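Local atomic coordinates of glutathione S-transferase 2 (Heligmosomoides polygyrus, PDB entry 1TW9), a protein that probably catalyses the conjugation of glutathione to electrophilic halide substrates, releasing the halide, as a member of the glutathione transferase superfamily. Residues Asp93-Tyr98 with Thr130-Phe135; His163-Thr168 with Ala183-Ile188; Glu173-Glu176 with Val181-His184. All blocks are in the same frame, centred on the assembly; numbering follows the deposited sequence.

Interaction 1 of 3, residues Asp93-Tyr98 with Thr130-Phe135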
loop_
_atom_site.group_PDB
_atom_site.type_symbol
_atom_site.label_atom_id
_atom_site.label_comp_id
_atom_site.label_asym_id
_atom_site.label_seq_id
_atom_site.Cartn_x
_atom_site.Cartn_y
_atom_site.Cartn_z
ATOM N N ASP A 93 5.182 2.668 -0.893
ATOM C CA ASP A 93 5.427 1.309 -0.411
ATOM C C ASP A 93 6.901 1.117 -0.002
ATOM O O ASP A 93 7.208 0.420 0.940
ATOM C CB ASP A 93 5.190 0.367 -1.521
ATOM C CG ASP A 93 3.773 -0.037 -1.663
ATOM O OD1 ASP A 93 2.989 0.200 -0.694
ATOM O OD2 ASP A 93 3.396 -0.707 -2.693
ATOM N N ALA A 94 7.812 1.678 -0.759
ATOM C CA ALA A 94 9.235 1.695 -0.337
ATOM C C ALA A 94 9.384 2.385 0.993
ATOM O O ALA A 94 10.183 1.972 1.828
ATOM C CB ALA A 94 10.093 2.364 -1.374
ATOM N N TYR A 95 8.604 3.445 1.229
ATOM C CA TYR A 95 8.631 4.159 2.511
ATOM C C TYR A 95 8.253 3.175 3.622
ATOM O O TYR A 95 8.907 3.083 4.682
ATOM C CB TYR A 95 7.652 5.375 2.481
ATOM C CG TYR A 95 7.486 6.007 3.823
ATOM C CD1 TYR A 95 8.534 6.742 4.413
ATOM C CD2 TYR A 95 6.293 5.891 4.524
ATOM C CE1 TYR A 95 8.340 7.334 5.648
ATOM C CE2 TYR A 95 6.122 6.442 5.739
ATOM C CZ TYR A 95 7.159 7.148 6.315
ATOM O OH TYR A 95 6.960 7.714 7.531
ATOM N N THR A 96 7.126 2.485 3.429
ATOM C CA THR A 96 6.643 1.508 4.386
ATOM C C THR A 96 7.700 0.488 4.741
ATOM O O THR A 96 7.860 0.144 5.905
ATOM C CB THR A 96 5.404 0.800 3.833
ATOM O OG1 THR A 96 4.366 1.744 3.757
ATOM C CG2 THR A 96 4.840 -0.274 4.789
ATOM N N ASP A 97 8.368 -0.056 3.723
ATOM C CA ASP A 97 9.458 -1.000 3.959
ATOM C C ASP A 97 10.581 -0.406 4.793
ATOM O O ASP A 97 11.043 -0.999 5.772
ATOM C CB ASP A 97 10.059 -1.462 2.627
ATOM C CG ASP A 97 9.130 -2.354 1.842
ATOM O OD1 ASP A 97 8.213 -2.943 2.448
ATOM O OD2 ASP A 97 9.265 -2.546 0.600
ATOM N N TYR A 98 11.031 0.779 4.414
ATOM C CA TYR A 98 12.007 1.485 5.199
ATOM C C TYR A 98 11.587 1.664 6.645
ATOM O O TYR A 98 12.398 1.382 7.560
ATOM C CB TYR A 98 12.345 2.824 4.525
ATOM C CG TYR A 98 12.726 3.906 5.437
ATOM C CD1 TYR A 98 14.016 3.978 5.983
ATOM C CD2 TYR A 98 11.815 4.918 5.741
ATOM C CE1 TYR A 98 14.369 4.994 6.818
ATOM C CE2 TYR A 98 12.141 5.926 6.548
ATOM C CZ TYR A 98 13.447 6.001 7.068
ATOM O OH TYR A 98 13.798 7.010 7.923
ATOM N N THR A 130 20.299 5.709 4.905
ATOM C CA THR A 130 21.179 5.752 3.741
ATOM C C THR A 130 20.611 4.993 2.517
ATOM O O THR A 130 20.645 5.494 1.374
ATOM C CB THR A 130 22.537 5.165 4.126
ATOM O OG1 THR A 130 23.157 5.993 5.130
ATOM C CG2 THR A 130 23.603 5.114 2.954
ATOM N N LYS A 131 20.098 3.787 2.757
ATOM C CA LYS A 131 19.500 2.997 1.720
ATOM C C LYS A 131 18.249 3.669 1.144
ATOM O O LYS A 131 18.179 3.913 -0.064
ATOM C CB LYS A 131 19.128 1.633 2.258
ATOM C CG LYS A 131 18.628 0.694 1.162
ATOM C CD LYS A 131 18.708 -0.780 1.601
ATOM C CE LYS A 131 17.882 -1.057 2.865
ATOM N NZ LYS A 131 17.653 -2.527 3.215
ATOM N N PHE A 132 17.299 4.018 2.004
ATOM C CA PHE A 132 16.076 4.671 1.571
ATOM C C PHE A 132 16.256 6.052 0.937
ATOM O O PHE A 132 15.704 6.332 -0.129
ATOM C CB PHE A 132 15.110 4.827 2.737
ATOM C CG PHE A 132 13.832 5.472 2.373
ATOM C CD1 PHE A 132 13.476 6.656 2.965
ATOM C CD2 PHE A 132 12.955 4.832 1.495
ATOM C CE1 PHE A 132 12.239 7.233 2.656
ATOM C CE2 PHE A 132 11.738 5.414 1.162
ATOM C CZ PHE A 132 11.421 6.645 1.720
ATOM N N LEU A 133 17.088 6.874 1.547
ATOM C CA LEU A 133 17.322 8.222 0.972
ATOM C C LEU A 133 18.097 8.135 -0.320
ATOM O O LEU A 133 17.987 8.996 -1.168
ATOM C CB LEU A 133 17.890 9.195 1.985
ATOM C CG LEU A 133 16.963 9.575 3.198
ATOM C CD1 LEU A 133 17.590 10.729 3.933
ATOM C CD2 LEU A 133 15.501 9.890 2.887
ATOM N N GLY A 134 18.906 7.109 -0.469
ATOM C CA GLY A 134 19.589 6.917 -1.732
ATOM C C GLY A 134 18.549 6.679 -2.812
ATOM O O GLY A 134 18.655 7.247 -3.931
ATOM N N PHE A 135 17.573 5.809 -2.543
ATOM C CA PHE A 135 16.505 5.538 -3.547
ATOM C C PHE A 135 15.696 6.796 -3.863
ATOM O O PHE A 135 15.469 7.119 -5.057
ATOM C CB PHE A 135 15.531 4.447 -3.071
ATOM C CG PHE A 135 16.167 3.084 -2.880
ATOM C CD1 PHE A 135 15.815 2.297 -1.789
ATOM C CD2 PHE A 135 17.098 2.590 -3.767
ATOM C CE1 PHE A 135 16.378 1.047 -1.608
ATOM C CE2 PHE A 135 17.643 1.357 -3.595
ATOM C CZ PHE A 135 17.290 0.577 -2.494
#
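Tyr98 and Phe132 stack their rings, displaced and nearly parallel, between two nearly antiparallel helices, 82-101 and 119-142, whose axes in these segments approach to 10.4 Å at 169°. This is the tight end of the contact. The rings form an offset stack, centroids 4.4 Å apart and planes only 8° from parallel, with CD1 of Phe132 above the middle of the tyrosine ring while CD2 of Tyr98 sits nearer the rim of the phenylalanine. Tyr98 CD1 comes to 3.5 Å from Phe132 CB, and Tyr98 CB adds a CH-pi contact over the same phenylalanine ring.

Phe132 reaches this place because its CG is anti to the backbone N (chi1 -179°), which carries the ring across to helix 82-101. There its far edge meets the backbone: Phe132 CE2 lies 3.6 Å from Tyr95 CA. Phe132 CZ comes to the edge of the Tyr95 ring, near its plane, 3.9 Å from Tyr95 CD1. Ala94 CB is more distant, 4.3 Å from Phe132 CE2. A leucine in place of Phe132 would probably lose the stack and leave one face of Tyr98 without its flat partner. At its far end the Tyr98 OH is hydrogen-bonded to His163 NE2 and to the Tyr174 OH.

The other side is looser and polar: Lys131 is exposed, takes no part in the packing and forms a salt bridge with Glu101. Toward the dimer interface, Phe48 of the second subunit packs on Ala94 and Pro47 of that subunit on Phe135. A pair of long antiparallel helices lining the dimer interface is typical of the all-helical C-terminal domain of glutathione transferases; here an aromatic stack joins them.

Interaction 2 of 3, residues His163-Thr168 with Ala183-Ile188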
loop_
_atom_site.group_PDB
_atom_site.type_symbol
_atom_site.label_atom_id
_atom_site.label_comp_id
_atom_site.label_asym_id
_atom_site.label_seq_id
_atom_site.Cartn_x
_atom_site.Cartn_y
_atom_site.Cartn_z
ATOM N N HIS A 163 8.171 12.918 7.155
ATOM C CA HIS A 163 9.028 12.005 7.841
ATOM C C HIS A 163 10.418 12.616 7.980
ATOM O O HIS A 163 11.002 12.597 9.049
ATOM C CB HIS A 163 9.116 10.666 7.102
ATOM C CG HIS A 163 10.028 9.685 7.782
ATOM N ND1 HIS A 163 9.767 9.158 9.039
ATOM C CD2 HIS A 163 11.260 9.237 7.437
ATOM C CE1 HIS A 163 10.777 8.395 9.399
ATOM N NE2 HIS A 163 11.696 8.423 8.450
ATOM N N VAL A 164 10.924 13.167 6.909
ATOM C CA VAL A 164 12.251 13.761 6.881
ATOM C C VAL A 164 12.352 14.939 7.867
ATOM O O VAL A 164 13.355 15.060 8.569
ATOM C CB VAL A 164 12.640 14.114 5.397
ATOM C CG1 VAL A 164 13.946 14.924 5.355
ATOM C CG2 VAL A 164 12.762 12.835 4.593
ATOM N N ALA A 165 11.307 15.758 7.949
ATOM C CA ALA A 165 11.245 16.868 8.893
ATOM C C ALA A 165 11.288 16.384 10.311
ATOM O O ALA A 165 12.052 16.871 11.160
ATOM C CB ALA A 165 9.966 17.712 8.659
ATOM N N ASP A 166 10.473 15.378 10.573
ATOM C CA ASP A 166 10.397 14.775 11.868
ATOM C C ASP A 166 11.717 14.155 12.291
ATOM O O ASP A 166 12.206 14.437 13.399
ATOM C CB ASP A 166 9.371 13.680 11.836
ATOM C CG ASP A 166 9.213 12.983 13.172
ATOM O OD1 ASP A 166 9.433 13.579 14.245
ATOM O OD2 ASP A 166 8.858 11.789 13.215
ATOM N N MET A 167 12.284 13.303 11.450
ATOM C CA MET A 167 13.575 12.682 11.801
ATOM C C MET A 167 14.697 13.714 11.959
ATOM O O MET A 167 15.583 13.538 12.822
ATOM C CB MET A 167 13.965 11.634 10.763
ATOM C CG MET A 167 13.018 10.449 10.659
ATOM S SD MET A 167 12.881 9.566 12.239
ATOM C CE MET A 167 11.308 10.264 12.682
ATOM N N THR A 168 14.728 14.742 11.101
ATOM C CA THR A 168 15.784 15.747 11.194
ATOM C C THR A 168 15.614 16.570 12.457
ATOM O O THR A 168 16.569 16.961 13.053
ATOM C CB THR A 168 15.816 16.634 9.979
ATOM O OG1 THR A 168 15.958 15.819 8.829
ATOM C CG2 THR A 168 17.055 17.540 9.936
ATOM N N ALA A 183 16.129 19.685 0.414
ATOM C CA ALA A 183 15.580 20.720 -0.446
ATOM C C ALA A 183 14.103 20.390 -0.698
ATOM O O ALA A 183 13.209 21.229 -0.676
ATOM C CB ALA A 183 16.333 20.713 -1.786
ATOM N N HIS A 184 13.870 19.109 -0.909
ATOM C CA HIS A 184 12.495 18.606 -1.144
ATOM C C HIS A 184 11.638 18.787 0.096
ATOM O O HIS A 184 10.537 19.305 0.016
ATOM C CB HIS A 184 12.514 17.149 -1.610
ATOM C CG HIS A 184 11.174 16.489 -1.670
ATOM N ND1 HIS A 184 10.604 15.855 -0.598
ATOM C CD2 HIS A 184 10.291 16.371 -2.695
ATOM C CE1 HIS A 184 9.419 15.361 -0.967
ATOM N NE2 HIS A 184 9.228 15.639 -2.248
ATOM N N MET A 185 12.173 18.414 1.237
ATOM C CA MET A 185 11.491 18.603 2.492
ATOM C C MET A 185 11.085 20.049 2.652
ATOM O O MET A 185 9.920 20.353 3.013
ATOM C CB MET A 185 12.399 18.134 3.629
ATOM C CG MET A 185 11.763 18.064 4.970
ATOM S SD MET A 185 12.829 18.710 6.276
ATOM C CE MET A 185 12.033 20.199 5.999
ATOM N N GLU A 186 12.007 20.970 2.366
ATOM C CA GLU A 186 11.689 22.380 2.590
ATOM C C GLU A 186 10.662 22.876 1.584
ATOM O O GLU A 186 9.735 23.603 1.941
ATOM C CB GLU A 186 12.929 23.193 2.542
ATOM C CG GLU A 186 13.847 22.857 3.683
ATOM C CD GLU A 186 13.458 23.348 5.083
ATOM O OE1 GLU A 186 14.275 23.049 5.993
ATOM O OE2 GLU A 186 12.407 24.010 5.344
ATOM N N ARG A 187 10.810 22.454 0.351
ATOM C CA ARG A 187 9.853 22.872 -0.681
ATOM C C ARG A 187 8.461 22.426 -0.313
ATOM O O ARG A 187 7.508 23.170 -0.427
ATOM C CB ARG A 187 10.266 22.176 -1.961
ATOM C CG ARG A 187 9.417 22.324 -3.144
ATOM C CD ARG A 187 9.976 21.441 -4.283
ATOM N NE ARG A 187 11.354 21.853 -4.691
ATOM C CZ ARG A 187 12.482 21.116 -4.660
ATOM N NH1 ARG A 187 12.584 19.815 -4.250
ATOM N NH2 ARG A 187 13.559 21.731 -5.088
ATOM N N ILE A 188 8.336 21.183 0.107
ATOM C CA ILE A 188 7.018 20.631 0.410
ATOM C C ILE A 188 6.422 21.313 1.626
ATOM O O ILE A 188 5.277 21.674 1.667
ATOM C CB ILE A 188 7.072 19.113 0.581
ATOM C CG1 ILE A 188 7.551 18.459 -0.703
ATOM C CG2 ILE A 188 5.680 18.556 0.946
ATOM C CD1 ILE A 188 6.763 18.849 -1.957
#
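Val164 and Met185 mark where the two backbones come nearest, their CA atoms 6.6 Å apart, as helix 179-189 passes helix 155-170. Both belong to the all-helical C-terminal domain of the glutathione transferase fold, and the contact joins the domain's central helix to the one that follows it in the chain.

Met185 does nearly all the reaching. Its CG stands anti to the backbone N (chi1 -171°), then the chain bends at chi2 and chi3, turning the sulfur aside to run along the backbone of Ala165. Met185 CG touches Val164 CG1 at 3.8 Å, the two side chains passing at a slant. Further out, Met185 SD settles 3.6 Å from Ala165 CA and 3.9 Å from Ala165 CB, with the terminal CE just reaching that methyl group. The small alanine thus allows the thioether to lie close against the main chain of the helix; the side-chain contacts are apolar, with the sulfur and CG also lying against the Ala165 backbone.

Val164 is shared: it also meets Ile175 and Val181, so one valine serves the helix, the connection leaving it and the helix after that. Elsewhere between the same two helices, NE2 of His184 hydrogen-bonds to Asp157, a polar link in addition to the apolar contact. The carbonyl of Val164 is gripped twice within its own helix: Thr168 N (2.9 Å) and Thr168 OG1 (2.7 Å) donate to Val164 O from opposite faces of its plane, OG1 being tilted 30° out of it.

Interaction 3 of 3, residues Glu173-Glu176 with Val181-His184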
loop_
_atom_site.group_PDB
_atom_site.type_symbol
_atom_site.label_atom_id
_atom_site.label_comp_id
_atom_site.label_asym_id
_atom_site.label_seq_id
_atom_site.Cartn_x
_atom_site.Cartn_y
_atom_site.Cartn_z
ATOM N N GLU A 173 21.658 15.015 12.101
ATOM C CA GLU A 173 22.526 14.412 11.091
ATOM C C GLU A 173 21.752 13.578 10.050
ATOM O O GLU A 173 22.304 13.107 9.085
ATOM C CB GLU A 173 23.767 13.690 11.703
ATOM C CG GLU A 173 23.700 12.208 12.063
ATOM C CD GLU A 173 25.064 11.639 12.545
ATOM O OE1 GLU A 173 25.317 11.657 13.785
ATOM O OE2 GLU A 173 25.911 11.160 11.714
ATOM N N TYR A 174 20.454 13.387 10.248
ATOM C CA TYR A 174 19.651 12.557 9.332
ATOM C C TYR A 174 19.797 12.963 7.875
ATOM O O TYR A 174 19.831 12.133 6.993
ATOM C CB TYR A 174 18.203 12.589 9.778
ATOM C CG TYR A 174 17.243 11.722 8.966
ATOM C CD1 TYR A 174 17.017 10.412 9.293
ATOM C CD2 TYR A 174 16.553 12.242 7.910
ATOM C CE1 TYR A 174 16.157 9.627 8.533
ATOM C CE2 TYR A 174 15.684 11.494 7.172
ATOM C CZ TYR A 174 15.522 10.164 7.469
ATOM O OH TYR A 174 14.693 9.346 6.739
ATOM N N ILE A 175 19.833 14.267 7.648
ATOM C CA ILE A 175 19.855 14.833 6.343
ATOM C C ILE A 175 21.244 15.093 5.754
ATOM O O ILE A 175 21.385 15.470 4.563
ATOM C CB ILE A 175 18.991 16.122 6.454
ATOM C CG1 ILE A 175 18.264 16.340 5.164
ATOM C CG2 ILE A 175 19.706 17.252 7.058
ATOM C CD1 ILE A 175 17.533 15.104 4.675
ATOM N N GLU A 176 22.258 14.819 6.552
ATOM C CA GLU A 176 23.598 15.045 6.096
ATOM C C GLU A 176 23.879 13.993 5.028
ATOM O O GLU A 176 23.607 12.792 5.235
ATOM C CB GLU A 176 24.594 14.987 7.245
ATOM C CG GLU A 176 24.466 16.132 8.230
ATOM C CD GLU A 176 25.484 16.114 9.359
ATOM O OE1 GLU A 176 26.417 15.273 9.304
ATOM O OE2 GLU A 176 25.409 16.986 10.273
ATOM N N VAL A 181 17.149 15.737 -0.781
ATOM C CA VAL A 181 16.055 15.333 0.082
ATOM C C VAL A 181 15.728 16.467 1.020
ATOM O O VAL A 181 14.573 16.731 1.261
ATOM C CB VAL A 181 16.391 14.068 0.880
ATOM C CG1 VAL A 181 15.341 13.800 1.964
ATOM C CG2 VAL A 181 16.530 12.866 -0.013
ATOM N N LYS A 182 16.743 17.138 1.570
ATOM C CA LYS A 182 16.463 18.314 2.418
ATOM C C LYS A 182 15.701 19.401 1.642
ATOM O O LYS A 182 14.788 20.004 2.199
ATOM C CB LYS A 182 17.749 18.978 2.975
ATOM C CG LYS A 182 17.326 20.015 4.051
ATOM C CD LYS A 182 18.337 20.661 4.810
ATOM C CE LYS A 182 17.640 21.659 5.811
ATOM N NZ LYS A 182 18.676 22.178 6.787
ATOM N N ALA A 183 16.129 19.685 0.414
ATOM C CA ALA A 183 15.580 20.720 -0.446
ATOM C C ALA A 183 14.103 20.390 -0.698
ATOM O O ALA A 183 13.209 21.229 -0.676
ATOM C CB ALA A 183 16.333 20.713 -1.786
ATOM N N HIS A 184 13.870 19.109 -0.909
ATOM C CA HIS A 184 12.495 18.606 -1.144
ATOM C C HIS A 184 11.638 18.787 0.096
ATOM O O HIS A 184 10.537 19.305 0.016
ATOM C CB HIS A 184 12.514 17.149 -1.610
ATOM C CG HIS A 184 11.174 16.489 -1.670
ATOM N ND1 HIS A 184 10.604 15.855 -0.598
ATOM C CD2 HIS A 184 10.291 16.371 -2.695
ATOM C CE1 HIS A 184 9.419 15.361 -0.967
ATOM N NE2 HIS A 184 9.228 15.639 -2.248
#
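The connection between helices 155-170 and 179-189 of the C-terminal domain folds back here on the helix it leads into, with Ile175 pressed against Val181 and Lys182. A backbone bond from Glu176 N to Glu173 O (3.1 Å) closes the turn that presents the isoleucine.

Ile175 divides its branch between two neighbours. Ile175 CD1 meets Val181 CG1 at 3.7 Å, the side chains passing obliquely. Ile175 CG1 presses on Lys182 CB at 3.5 Å, closer than usual for two carbons; the two side chains cross at about a right angle. The isoleucine chi1 of -146° departs from a staggered value and sets CG2 between the backbone N and the carbonyl carbon, consistent with some strain in fitting this place. Lys182 supplies only the base of its chain; beyond CG it runs extended and away, so the ammonium end leaves the contact.

The same CD1 tip of Ile175 also packs on Val164 of helix 155-170, while Arg129 of helix 119-142 hydrogen-bonds to the carbonyls of Glu173 and Tyr174. This is loop-to-helix packing at the connection between two successive helices of the all-helical C-terminal domain of the glutathione transferase fold.

In the fold
All three contacts lie in the helical part of the chain, but they differ in depth and chemistry. Interactions 1 and 2 are buried: the first is aromatic and joins helices 82-101 and 119-142, the second aliphatic with a sulfur and joins helices 155-170 and 179-189. Interaction 3 is only partly buried, sets a loop residue against helix 179-189 and ends on a lysine facing outward. It shares Ala183 and His184 with interaction 2, their centres about 7 Å apart. Interaction 1 is tied to both by the Tyr98 hydroxyl, while interactions 2 and 3 also meet through apolar packing of Val164 on Ile175.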